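Local structure of glutathione S-transferase (Agrobacterium tumefaciens, 2YCD) at residues Leu180-Cys183 / Val184-Leu188; Asn199-Ala202 / Tyr203-Gly207; Lys150-Leu153 / Leu154-Asp158; Gly172-Ser175 / Ala176-Leu180; Arg110-Ala113 / Trp114-Ala118. The protein probably conjugates glutathione to electrophilic compounds, possibly including herbicides, as a dimeric bacterial member of the glutathione transferase superfamily. One frame throughout, in Å; residues are numbered along the deposited sequence.

Contact 1: Leu180-Cys183 / Val184-Leu188; sequences LMIC and VLRRL. With GTB (S-(p-nitrobenzyl)glutathione), chain B.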
# COMPACT_ATOMS: atom_id res chain seq x y z
N LEU A 180 -1.88 3.99 -10.93
CA LEU A 180 -2.33 3.86 -9.54
C LEU A 180 -2.61 5.21 -8.90
O LEU A 180 -3.63 5.41 -8.22
CB LEU A 180 -1.32 3.06 -8.72
CG LEU A 180 -1.18 1.59 -9.13
CD1 LEU A 180 -0.01 0.95 -8.38
CD2 LEU A 180 -2.48 0.79 -8.91
N MET A 181 -1.73 6.18 -9.16
CA MET A 181 -1.90 7.50 -8.55
C MET A 181 -3.13 8.24 -9.08
O MET A 181 -3.87 8.85 -8.30
CB MET A 181 -0.64 8.35 -8.77
CG MET A 181 -0.68 9.71 -8.03
SD MET A 181 -0.52 9.55 -6.23
CE MET A 181 1.24 9.22 -6.09
N ILE A 182 -3.35 8.19 -10.39
CA ILE A 182 -4.51 8.86 -10.95
C ILE A 182 -5.81 8.22 -10.50
O ILE A 182 -6.78 8.90 -10.18
CB ILE A 182 -4.37 9.00 -12.47
CG1 ILE A 182 -3.28 10.04 -12.75
CG2 ILE A 182 -5.70 9.45 -13.12
CD1 ILE A 182 -2.82 10.12 -14.20
N CYS A 183 -5.86 6.89 -10.44
CA CYS A 183 -7.08 6.25 -9.97
C CYS A 183 -7.39 6.58 -8.51
O CYS A 183 -8.56 6.76 -8.15
CB CYS A 183 -7.05 4.73 -10.20
SG CYS A 183 -7.15 4.24 -11.95
N VAL A 184 -6.34 6.71 -7.69
CA VAL A 184 -6.51 7.15 -6.30
C VAL A 184 -7.03 8.60 -6.25
O VAL A 184 -8.01 8.92 -5.55
CB VAL A 184 -5.15 6.96 -5.51
CG1 VAL A 184 -5.08 7.82 -4.26
CG2 VAL A 184 -4.91 5.46 -5.19
N LEU A 185 -6.39 9.50 -6.99
CA LEU A 185 -6.77 10.91 -6.97
C LEU A 185 -8.20 11.13 -7.47
O LEU A 185 -8.87 12.06 -7.01
CB LEU A 185 -5.80 11.75 -7.81
CG LEU A 185 -4.40 11.92 -7.21
CD1 LEU A 185 -3.48 12.55 -8.23
CD2 LEU A 185 -4.45 12.76 -5.95
N ARG A 186 -8.65 10.29 -8.40
CA ARG A 186 -10.02 10.43 -8.90
C ARG A 186 -11.09 10.26 -7.84
O ARG A 186 -12.21 10.71 -8.04
CB ARG A 186 -10.27 9.49 -10.09
CG ARG A 186 -9.58 9.93 -11.38
CD ARG A 186 -10.16 9.19 -12.62
NE ARG A 186 -11.59 9.51 -12.77
CZ ARG A 186 -12.60 8.63 -12.84
NH1 ARG A 186 -12.37 7.33 -12.82
NH2 ARG A 186 -13.85 9.07 -12.94
N ARG A 187 -10.75 9.62 -6.70
CA ARG A 187 -11.71 9.55 -5.60
C ARG A 187 -12.05 10.92 -5.02
O ARG A 187 -13.03 11.05 -4.29
CB ARG A 187 -11.20 8.60 -4.51
CG ARG A 187 -11.04 7.20 -5.05
CD ARG A 187 -10.66 6.21 -3.99
NE ARG A 187 -11.81 5.84 -3.17
CZ ARG A 187 -11.98 4.64 -2.63
NH1 ARG A 187 -11.08 3.69 -2.80
NH2 ARG A 187 -13.05 4.42 -1.88
N LEU A 188 -11.28 11.93 -5.39
CA LEU A 188 -11.54 13.31 -4.95
C LEU A 188 -12.33 14.14 -5.94
O LEU A 188 -12.63 15.31 -5.64
CB LEU A 188 -10.23 14.04 -4.66
CG LEU A 188 -9.43 13.51 -3.48
CD1 LEU A 188 -8.11 14.25 -3.41
CD2 LEU A 188 -10.22 13.68 -2.18
N1 GTB B . -6.17 -3.63 -1.12
CA1 GTB B . -7.22 -4.13 -2.01
C1 GTB B . -6.86 -3.86 -3.45
O11 GTB B . -6.30 -2.77 -3.70
O12 GTB B . -7.16 -4.70 -4.33
CB1 GTB B . -8.56 -3.49 -1.61
CG1 GTB B . -9.72 -4.07 -2.41
CD1 GTB B . -11.03 -3.37 -2.11
OE1 GTB B . -11.05 -2.46 -1.28
N2 GTB B . -12.09 -3.78 -2.79
CA2 GTB B . -13.41 -3.18 -2.62
C2 GTB B . -14.46 -4.21 -2.36
O2 GTB B . -14.44 -5.32 -2.89
CB2 GTB B . -13.83 -2.52 -3.95
SG2 GTB B . -12.87 -1.13 -4.43
N3 GTB B . -15.43 -3.85 -1.52
CA3 GTB B . -16.58 -4.68 -1.18
C3 GTB B . -16.56 -5.20 0.23
O31 GTB B . -15.66 -4.83 1.01
O32 GTB B . -17.47 -6.00 0.54
C' GTB B . -13.21 0.13 -3.24
C1' GTB B . -14.28 1.09 -3.70
C2' GTB B . -15.60 0.88 -3.34
C3' GTB B . -16.59 1.77 -3.76
C4' GTB B . -16.24 2.87 -4.54
N41 GTB B . -17.24 3.77 -4.96
O41 GTB B . -16.94 4.80 -5.56
O42 GTB B . -18.40 3.52 -4.70
C5' GTB B . -14.92 3.07 -4.90
C6' GTB B . -13.93 2.19 -4.47
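Met181 O takes the amide of Leu185 at 2.9 Å from its N, and CG of Leu185 also packs against that oxygen, at 3.3 Å. The next carbonyl, Ile182 O, receives Arg186 N, again at 2.9 Å, while CG of Arg186 lies against that oxygen; Val184 N closes the preceding step on Leu180 O. These are ordinary i to i+4 bonds continuing the pattern of helix 176-185. Between side chains the touch is light: CG of Met181 meets CD1 of Leu185 at 4.0 Å, the two chains crossing at a slant. Met181 manages this because its CG stands opposite the backbone N (chi1 -174°) and the chain then folds twice, carrying the sulfur and CE off toward Trp114 of helix 105-135. Arg186 turns its guanidinium out of the contact, into a salt bridge with Glu189 and a hydrogen bond to Arg30 O. Beyond it, Arg187 N bonds to Val184 O, a shorter i to i+3 step. Its side chain runs straight to CG and CD, then bends at chi3 (77°), which brings the guanidinium to the nitrobenzyl ring of the bound S-(p-nitrobenzyl)glutathione. Ring carbon C6' sits over one guanidinium face, toward its rim, 3.5 Å from NH2 of Arg187. The glutathione part is held elsewhere, by Gln72, Ile73, Glu85 and Ser86. Arg187, just past helix 176-185, thus lines the ligand pocket at the nitrobenzyl group, consistent with the C-terminal domain lining the site for the electrophilic substrate, as in other glutathione transferases.

Contact 2: Asn199-Ala202 / Tyr203-Gly207; sequences NLLA and YVERG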
# COMPACT_ATOMS: atom_id res chain seq x y z
N ASN A 199 -2.02 21.82 -10.87
CA ASN A 199 -1.17 20.83 -11.53
C ASN A 199 -1.63 19.39 -11.29
O ASN A 199 -1.50 18.56 -12.16
CB ASN A 199 0.35 21.05 -11.26
CG ASN A 199 0.77 20.70 -9.84
OD1 ASN A 199 -0.04 20.69 -8.91
ND2 ASN A 199 2.05 20.47 -9.66
N LEU A 200 -2.23 19.13 -10.13
CA LEU A 200 -2.79 17.79 -9.87
C LEU A 200 -4.03 17.52 -10.71
O LEU A 200 -4.20 16.42 -11.25
CB LEU A 200 -3.09 17.61 -8.38
CG LEU A 200 -1.91 17.70 -7.40
CD1 LEU A 200 -2.39 17.33 -6.02
CD2 LEU A 200 -0.74 16.83 -7.82
N LEU A 201 -4.90 18.52 -10.84
CA LEU A 201 -6.07 18.43 -11.71
C LEU A 201 -5.65 18.16 -13.15
O LEU A 201 -6.21 17.29 -13.82
CB LEU A 201 -6.85 19.74 -11.64
CG LEU A 201 -8.12 19.77 -12.48
CD1 LEU A 201 -9.06 18.62 -12.07
CD2 LEU A 201 -8.81 21.12 -12.30
N ALA A 202 -4.67 18.90 -13.64
CA ALA A 202 -4.19 18.74 -15.01
C ALA A 202 -3.55 17.36 -15.21
O ALA A 202 -3.69 16.76 -16.28
CB ALA A 202 -3.19 19.86 -15.36
N TYR A 203 -2.85 16.89 -14.18
CA TYR A 203 -2.24 15.56 -14.18
C TYR A 203 -3.32 14.46 -14.32
O TYR A 203 -3.23 13.60 -15.19
CB TYR A 203 -1.41 15.41 -12.90
CG TYR A 203 -0.88 14.02 -12.61
CD1 TYR A 203 0.10 13.44 -13.39
CD2 TYR A 203 -1.37 13.29 -11.53
CE1 TYR A 203 0.60 12.17 -13.12
CE2 TYR A 203 -0.88 12.03 -11.23
CZ TYR A 203 0.09 11.47 -12.02
OH TYR A 203 0.55 10.20 -11.74
N VAL A 204 -4.35 14.54 -13.50
CA VAL A 204 -5.46 13.58 -13.59
C VAL A 204 -6.09 13.64 -14.99
O VAL A 204 -6.35 12.61 -15.60
CB VAL A 204 -6.50 13.88 -12.52
CG1 VAL A 204 -7.79 13.09 -12.78
CG2 VAL A 204 -5.93 13.53 -11.14
N GLU A 205 -6.34 14.85 -15.50
CA GLU A 205 -6.92 14.99 -16.83
C GLU A 205 -6.01 14.43 -17.93
O GLU A 205 -6.51 13.84 -18.91
CB GLU A 205 -7.34 16.44 -17.13
CG GLU A 205 -8.49 16.95 -16.24
CD GLU A 205 -9.75 16.10 -16.32
OE1 GLU A 205 -10.01 15.50 -17.38
OE2 GLU A 205 -10.48 16.04 -15.30
N ARG A 206 -4.70 14.59 -17.79
CA ARG A 206 -3.76 14.01 -18.76
C ARG A 206 -3.92 12.49 -18.85
O ARG A 206 -3.87 11.90 -19.94
CB ARG A 206 -2.31 14.37 -18.42
CG ARG A 206 -1.91 15.77 -18.84
CD ARG A 206 -0.39 15.93 -18.90
NE ARG A 206 0.23 15.81 -17.59
CZ ARG A 206 0.24 16.76 -16.67
NH1 ARG A 206 -0.37 17.92 -16.91
NH2 ARG A 206 0.85 16.56 -15.52
N GLY A 207 -4.09 11.85 -17.69
CA GLY A 207 -4.30 10.40 -17.67
C GLY A 207 -5.65 10.01 -18.29
O GLY A 207 -5.73 9.05 -19.06
O HOH W 1 0.14 18.90 -14.31
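Tyr203 opens the second half of this helical stretch with a backbone bond, Tyr203 N to Asn199 O at 2.9 Å. Its CB is tucked against the same oxygen. With chi1 at 171° the ring leaves the backbone heading away from 199-202 and toward helix 176-185, where OH is hydrogen-bonded to Asp178. Val204 follows: its N meets Leu200 O at 2.9 Å, and methyl CG2 of Val204 rests 3.4 Å from Leu200 O. Glu205 N reaches Leu201 O at 3.0 Å, and CG of Glu205 packs against the oxygen before the chain bends at chi2. Its carboxylate passes the leucine loosely and has a long, weak ion pair with Lys208. Arg206 holds Ala202 O through its backbone N, at 2.8 Å, and its side chain then folds back at chi3 (-65°). That lays one guanidinium face over the backbone at Ala202 O and Tyr203 CA, and brings Arg206 NH1 to 3.8 Å from CB of Ala202. Arg206 NH2 donates to a water, 2.7 Å away, that lies at the guanidinium edge, and this water in turn donates to Asn199 O. NH2 is also hydrogen-bonded to Glu168 O. Asn199 O is thus gripped twice, by the Tyr203 amide and by the water, so a main-chain acceptor on the partly exposed flank of the helix is tied to an arginine two turns on. With Glu168 O as a second acceptor, the guanidinium is probably well fixed in rotation, and its positive charge would be partly offset by Glu168 O and the water.

Contact 3: Lys150-Leu153 / Leu154-Asp158; sequences KEQL and LKRLD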
# COMPACT_ATOMS: atom_id res chain seq x y z
N LYS A 150 -9.52 16.54 6.65
CA LYS A 150 -9.32 17.44 5.52
C LYS A 150 -7.99 18.18 5.63
O LYS A 150 -7.27 18.34 4.63
CB LYS A 150 -10.49 18.43 5.36
CG LYS A 150 -10.46 19.21 4.04
CD LYS A 150 -11.60 20.22 3.94
CE LYS A 150 -11.57 20.92 2.59
NZ LYS A 150 -12.72 21.85 2.40
N GLU A 151 -7.65 18.63 6.83
CA GLU A 151 -6.38 19.32 7.02
C GLU A 151 -5.19 18.42 6.67
O GLU A 151 -4.27 18.84 5.97
CB GLU A 151 -6.26 19.86 8.44
CG GLU A 151 -4.97 20.62 8.73
CD GLU A 151 -4.87 21.08 10.17
OE1 GLU A 151 -5.75 20.71 10.99
OE2 GLU A 151 -3.92 21.82 10.50
N GLN A 152 -5.22 17.18 7.14
CA GLN A 152 -4.15 16.24 6.82
C GLN A 152 -4.09 15.94 5.31
O GLN A 152 -3.00 15.81 4.73
CB GLN A 152 -4.30 14.95 7.63
CG GLN A 152 -3.25 13.92 7.31
CD GLN A 152 -1.83 14.43 7.57
OE1 GLN A 152 -0.98 14.41 6.67
NE2 GLN A 152 -1.56 14.86 8.79
N LEU A 153 -5.26 15.84 4.68
CA LEU A 153 -5.31 15.62 3.23
C LEU A 153 -4.70 16.79 2.44
O LEU A 153 -3.89 16.59 1.53
CB LEU A 153 -6.75 15.33 2.77
CG LEU A 153 -6.94 15.27 1.25
CD1 LEU A 153 -6.10 14.16 0.64
CD2 LEU A 153 -8.41 15.07 0.94
N LEU A 154 -5.08 18.02 2.79
CA LEU A 154 -4.56 19.18 2.08
C LEU A 154 -3.04 19.28 2.20
O LEU A 154 -2.37 19.65 1.25
CB LEU A 154 -5.26 20.47 2.55
CG LEU A 154 -6.78 20.50 2.36
CD1 LEU A 154 -7.37 21.85 2.77
CD2 LEU A 154 -7.15 20.16 0.94
N LYS A 155 -2.51 18.92 3.36
CA LYS A 155 -1.06 18.90 3.55
C LYS A 155 -0.38 17.90 2.58
O LYS A 155 0.62 18.22 1.95
CB LYS A 155 -0.73 18.59 5.01
CG LYS A 155 0.75 18.52 5.32
CD LYS A 155 0.99 18.44 6.82
CE LYS A 155 2.48 18.39 7.13
NZ LYS A 155 3.13 17.13 6.67
N ARG A 156 -0.93 16.70 2.46
CA ARG A 156 -0.38 15.71 1.53
C ARG A 156 -0.51 16.15 0.07
O ARG A 156 0.39 15.90 -0.73
CB ARG A 156 -1.06 14.35 1.72
CG ARG A 156 -0.69 13.66 3.00
CD ARG A 156 0.73 13.08 2.97
NE ARG A 156 1.02 12.43 4.23
CZ ARG A 156 1.87 12.88 5.15
NH1 ARG A 156 2.55 14.00 4.96
NH2 ARG A 156 2.04 12.19 6.28
N LEU A 157 -1.62 16.80 -0.28
CA LEU A 157 -1.78 17.31 -1.63
C LEU A 157 -0.82 18.48 -1.92
O LEU A 157 -0.27 18.57 -3.01
CB LEU A 157 -3.23 17.72 -1.90
CG LEU A 157 -4.27 16.58 -1.83
CD1 LEU A 157 -5.68 17.11 -2.05
CD2 LEU A 157 -3.99 15.48 -2.86
N ASP A 158 -0.60 19.34 -0.92
CA ASP A 158 0.43 20.38 -1.02
C ASP A 158 1.77 19.74 -1.36
O ASP A 158 2.47 20.16 -2.26
CB ASP A 158 0.62 21.15 0.30
CG ASP A 158 -0.54 22.08 0.65
OD1 ASP A 158 -1.36 22.41 -0.24
OD2 ASP A 158 -0.61 22.48 1.84
O HOH W 2 1.25 15.37 8.46
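Residues 150-158 form regular alpha-helix inside helix 142-164, with four successive i to i+4 bonds joining its two halves. Leu157 N to Leu153 O and Leu154 N to Lys150 O are the short ones, both 2.9 Å, with Lys155 and Arg156 giving their amides to Glu151 and Gln152. The side chains divide into an apolar face and a polar one. On the first, CD1 of Leu153 touches both CG and CD1 of Leu157, the CG at 3.9 Å. On the second, Gln152 bends at chi2 (59°) and sets OE1 above the centre of the Arg156 guanidinium, 3.6 Å from CZ, the amide plane turned 55° from it. An oxygen over the face would favour the cation electrostatically, while the arginine's NH1 is spent on a salt bridge to Glu159. A water accepts from both Gln152 NE2, at 2.9 Å, and Lys155 NZ, which also forms a salt bridge with Glu159. The leucine face looks inward: Leu153 packs on Ile126 and Phe129 of helix 105-135 and on Leu188, and Leu157 on Ile193 and Tyr197. Arg156 lies at the dimer interface, about 5 Å from a bound S-(p-nitrobenzyl)glutathione, reaching Thr121 of helix 105-135 and Gln72 of the second subunit.

Contact 4: Gly172-Ser175 / Ala176-Leu180; sequences GSFS and AADIL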
# COMPACT_ATOMS: atom_id res chain seq x y z
N GLY A 172 9.35 10.28 -15.37
CA GLY A 172 9.66 10.30 -16.79
C GLY A 172 8.46 9.94 -17.63
O GLY A 172 7.47 10.67 -17.65
N SER A 173 8.52 8.79 -18.29
CA SER A 173 7.44 8.35 -19.17
C SER A 173 6.25 7.84 -18.37
O SER A 173 6.40 7.41 -17.22
CB SER A 173 7.94 7.24 -20.10
OG SER A 173 8.97 7.70 -20.95
N PHE A 174 5.08 7.88 -18.99
CA PHE A 174 3.88 7.33 -18.38
C PHE A 174 4.19 5.92 -17.84
O PHE A 174 4.86 5.13 -18.51
CB PHE A 174 2.74 7.26 -19.40
CG PHE A 174 1.47 6.70 -18.84
CD1 PHE A 174 0.58 7.50 -18.14
CD2 PHE A 174 1.17 5.35 -19.01
CE1 PHE A 174 -0.58 6.95 -17.60
CE2 PHE A 174 0.01 4.82 -18.49
CZ PHE A 174 -0.85 5.60 -17.79
N SER A 175 3.69 5.61 -16.64
CA SER A 175 4.00 4.33 -16.01
C SER A 175 2.86 3.78 -15.17
O SER A 175 1.83 4.44 -14.94
CB SER A 175 5.24 4.46 -15.10
OG SER A 175 4.89 5.09 -13.88
N ALA A 176 3.06 2.55 -14.68
CA ALA A 176 2.15 1.97 -13.72
C ALA A 176 1.94 2.85 -12.48
O ALA A 176 0.88 2.78 -11.85
CB ALA A 176 2.63 0.59 -13.31
N ALA A 177 2.93 3.67 -12.11
CA ALA A 177 2.73 4.56 -10.98
C ALA A 177 1.63 5.57 -11.28
O ALA A 177 0.84 5.92 -10.40
CB ALA A 177 4.04 5.28 -10.59
N ASP A 178 1.59 6.07 -12.52
CA ASP A 178 0.58 7.04 -12.87
C ASP A 178 -0.81 6.42 -12.88
O ASP A 178 -1.78 7.06 -12.47
CB ASP A 178 0.90 7.74 -14.20
CG ASP A 178 2.26 8.39 -14.18
OD1 ASP A 178 2.46 9.37 -13.43
OD2 ASP A 178 3.12 7.88 -14.92
N ILE A 179 -0.91 5.18 -13.34
CA ILE A 179 -2.20 4.49 -13.30
C ILE A 179 -2.72 4.45 -11.86
O ILE A 179 -3.87 4.84 -11.58
CB ILE A 179 -2.09 3.07 -13.87
CG1 ILE A 179 -1.81 3.11 -15.38
CG2 ILE A 179 -3.36 2.26 -13.54
CD1 ILE A 179 -1.70 1.72 -16.03
N LEU A 180 -1.88 3.99 -10.93
CA LEU A 180 -2.33 3.86 -9.54
C LEU A 180 -2.61 5.21 -8.90
O LEU A 180 -3.63 5.41 -8.22
CB LEU A 180 -1.32 3.06 -8.72
CG LEU A 180 -1.18 1.59 -9.13
CD1 LEU A 180 -0.01 0.95 -8.38
CD2 LEU A 180 -2.48 0.79 -8.91
O HOH W 3 5.73 7.80 -14.47
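Ser175 and Asp178 each cap the other's end of the first turn of helix 176-185. Ser175 OG accepts from Ala177 N at 3.0 Å, and in return OD2 of Asp178 accepts the amide of Ser175, N to OD2 2.9 Å, through the lone pair that points away from OD1. Ser175 OG sits between its own backbone N and carbonyl carbon (chi1 77°), which turns it over the first turn and within reach of Ala177 N. The carbonyl of Ser175 starts the helical ladder, with Ile179 N 3.3 Å from Ser175 O; a weak bond from Asp178 N joins it there. Water adds a second tie. One molecule donates to Asp178 OD2 at 2.6 Å and to Ser173 O, and accepts from Ser175 OG, so OD2 takes both an amide and a water. OD1 bonds Leu170 N as well as Tyr203. Both oxygens of the buried carboxylate therefore have hydrogen-bond partners, and the helix N-terminus would probably favour its negative charge. The apolar contacts belong to Phe174. CZ of Phe174 meets Ile179 CG1 at 3.6 Å, the side chains crossing at about a right angle, and CE1 passes CB of Asp178 at 3.8 Å. Trp169 packs edge-to-face with the Phe174 ring, and Arg210 makes a cation-pi contact with it. Phe174, just before the N-cap, and Ile179, four residues after it, form a hydrophobic staple, while Ser175 and Asp178 form a capping box, as in the N-capping box and hydrophobic staple described at the start of the core helix in other glutathione transferases.

Contact 5: Arg110-Ala113 / Trp114-Ala118; sequences RTVA and WMFAA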
# COMPACT_ATOMS: atom_id res chain seq x y z
N ARG A 110 12.48 3.71 -8.84
CA ARG A 110 11.73 4.91 -8.46
C ARG A 110 10.26 4.83 -8.89
O ARG A 110 9.38 5.35 -8.19
CB ARG A 110 12.39 6.17 -9.03
CG ARG A 110 13.80 6.37 -8.48
CD ARG A 110 14.25 7.82 -8.65
NE ARG A 110 14.33 8.16 -10.07
CZ ARG A 110 15.43 8.04 -10.81
NH1 ARG A 110 16.55 7.58 -10.26
NH2 ARG A 110 15.41 8.37 -12.10
N THR A 111 9.98 4.17 -10.01
CA THR A 111 8.61 3.97 -10.45
C THR A 111 7.87 3.13 -9.41
O THR A 111 6.73 3.44 -9.03
CB THR A 111 8.58 3.29 -11.83
OG1 THR A 111 9.30 4.10 -12.77
CG2 THR A 111 7.14 3.16 -12.33
N VAL A 112 8.51 2.07 -8.93
CA VAL A 112 7.93 1.23 -7.89
C VAL A 112 7.71 2.04 -6.60
O VAL A 112 6.67 1.88 -5.94
CB VAL A 112 8.80 -0.04 -7.67
CG1 VAL A 112 8.36 -0.83 -6.44
CG2 VAL A 112 8.79 -0.92 -8.92
N ALA A 113 8.66 2.91 -6.22
CA ALA A 113 8.41 3.81 -5.10
C ALA A 113 7.08 4.57 -5.25
O ALA A 113 6.29 4.65 -4.31
CB ALA A 113 9.60 4.77 -4.89
N TRP A 114 6.84 5.13 -6.43
CA TRP A 114 5.62 5.91 -6.64
C TRP A 114 4.36 5.04 -6.68
O TRP A 114 3.30 5.51 -6.27
CB TRP A 114 5.75 6.82 -7.89
CG TRP A 114 6.54 8.06 -7.56
CD1 TRP A 114 7.80 8.36 -7.98
CD2 TRP A 114 6.13 9.12 -6.70
NE1 TRP A 114 8.19 9.58 -7.45
CE2 TRP A 114 7.17 10.07 -6.66
CE3 TRP A 114 4.95 9.40 -6.00
CZ2 TRP A 114 7.09 11.25 -5.90
CZ3 TRP A 114 4.88 10.57 -5.24
CH2 TRP A 114 5.93 11.48 -5.21
N MET A 115 4.47 3.79 -7.12
CA MET A 115 3.34 2.85 -7.01
C MET A 115 2.95 2.65 -5.54
O MET A 115 1.77 2.76 -5.17
CB MET A 115 3.68 1.50 -7.66
CG MET A 115 3.87 1.59 -9.18
SD MET A 115 4.48 0.05 -9.90
CE MET A 115 3.01 -0.98 -9.73
N PHE A 116 3.94 2.40 -4.69
CA PHE A 116 3.67 2.29 -3.26
C PHE A 116 3.18 3.60 -2.64
O PHE A 116 2.31 3.58 -1.78
CB PHE A 116 4.88 1.73 -2.49
CG PHE A 116 5.03 0.22 -2.60
CD1 PHE A 116 5.72 -0.36 -3.66
CD2 PHE A 116 4.48 -0.61 -1.65
CE1 PHE A 116 5.87 -1.75 -3.76
CE2 PHE A 116 4.60 -1.99 -1.73
CZ PHE A 116 5.30 -2.57 -2.79
N ALA A 117 3.74 4.73 -3.06
CA ALA A 117 3.29 6.02 -2.53
C ALA A 117 1.83 6.30 -2.84
O ALA A 117 1.09 6.81 -2.00
CB ALA A 117 4.16 7.15 -3.05
N ALA A 118 1.40 5.99 -4.06
CA ALA A 118 0.00 6.16 -4.42
C ALA A 118 -0.88 5.42 -3.41
O ALA A 118 -1.89 5.95 -2.97
CB ALA A 118 -0.26 5.62 -5.84
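Phe116 reaches back along its own helix toward Val112, starting from CB, which lies 3.7 Å from Ala113 O and a little farther from Val112 O. CG anti to the carbonyl carbon (chi1 -79°) brings the ring edge back alongside the preceding turn, where CD1 of Phe116 comes to 3.3 Å of Val112 O, the oxygen lying in the ring plane. CE1, one atom farther out, rests 3.8 Å from CG1 of Val112, the two side chains lying abreast and pointing the same way. That carbonyl oxygen also receives the backbone, Phe116 N to Val112 O at 3.0 Å: the amide bonds the oxygen and the ring edge packs beside it. Elsewhere in the stretch, Ala117 N meets Ala113 O at 2.8 Å, and CD1 of Trp114 approaches Arg110 O at 3.4 Å. In the dimer, Phe116 stacks on Phe116 of the second subunit, and Trp114 meets Phe84 of that subunit edge-to-face. Within the chain, Met115 of helix 105-135 packs inward on Ala176 and Leu180 of helix 176-185 and on Met91 of helix 86-96; Trp114 also reaches Ala177 of helix 176-185.

In the fold
Helix 176-185 ties the set together: contact 4 caps its start and contact 1 continues along it and past residue 185, the two sharing Leu180. Both are buried, as is contact 5, whose helix 105-135 packs alongside. Contacts 2 and 3 are only partly buried and add solvent-side charged groups and water to their leucines, while contact 4 buries its polar cap. Contact 2 lies against both contact 1, by packing, and contact 4, by a polar link between side chains; contact 3 meets contact 1 through leucines and stays clear of contacts 4 and 5. Contact 1 touches bound ligand; contact 5 makes the main dimer contact of the five.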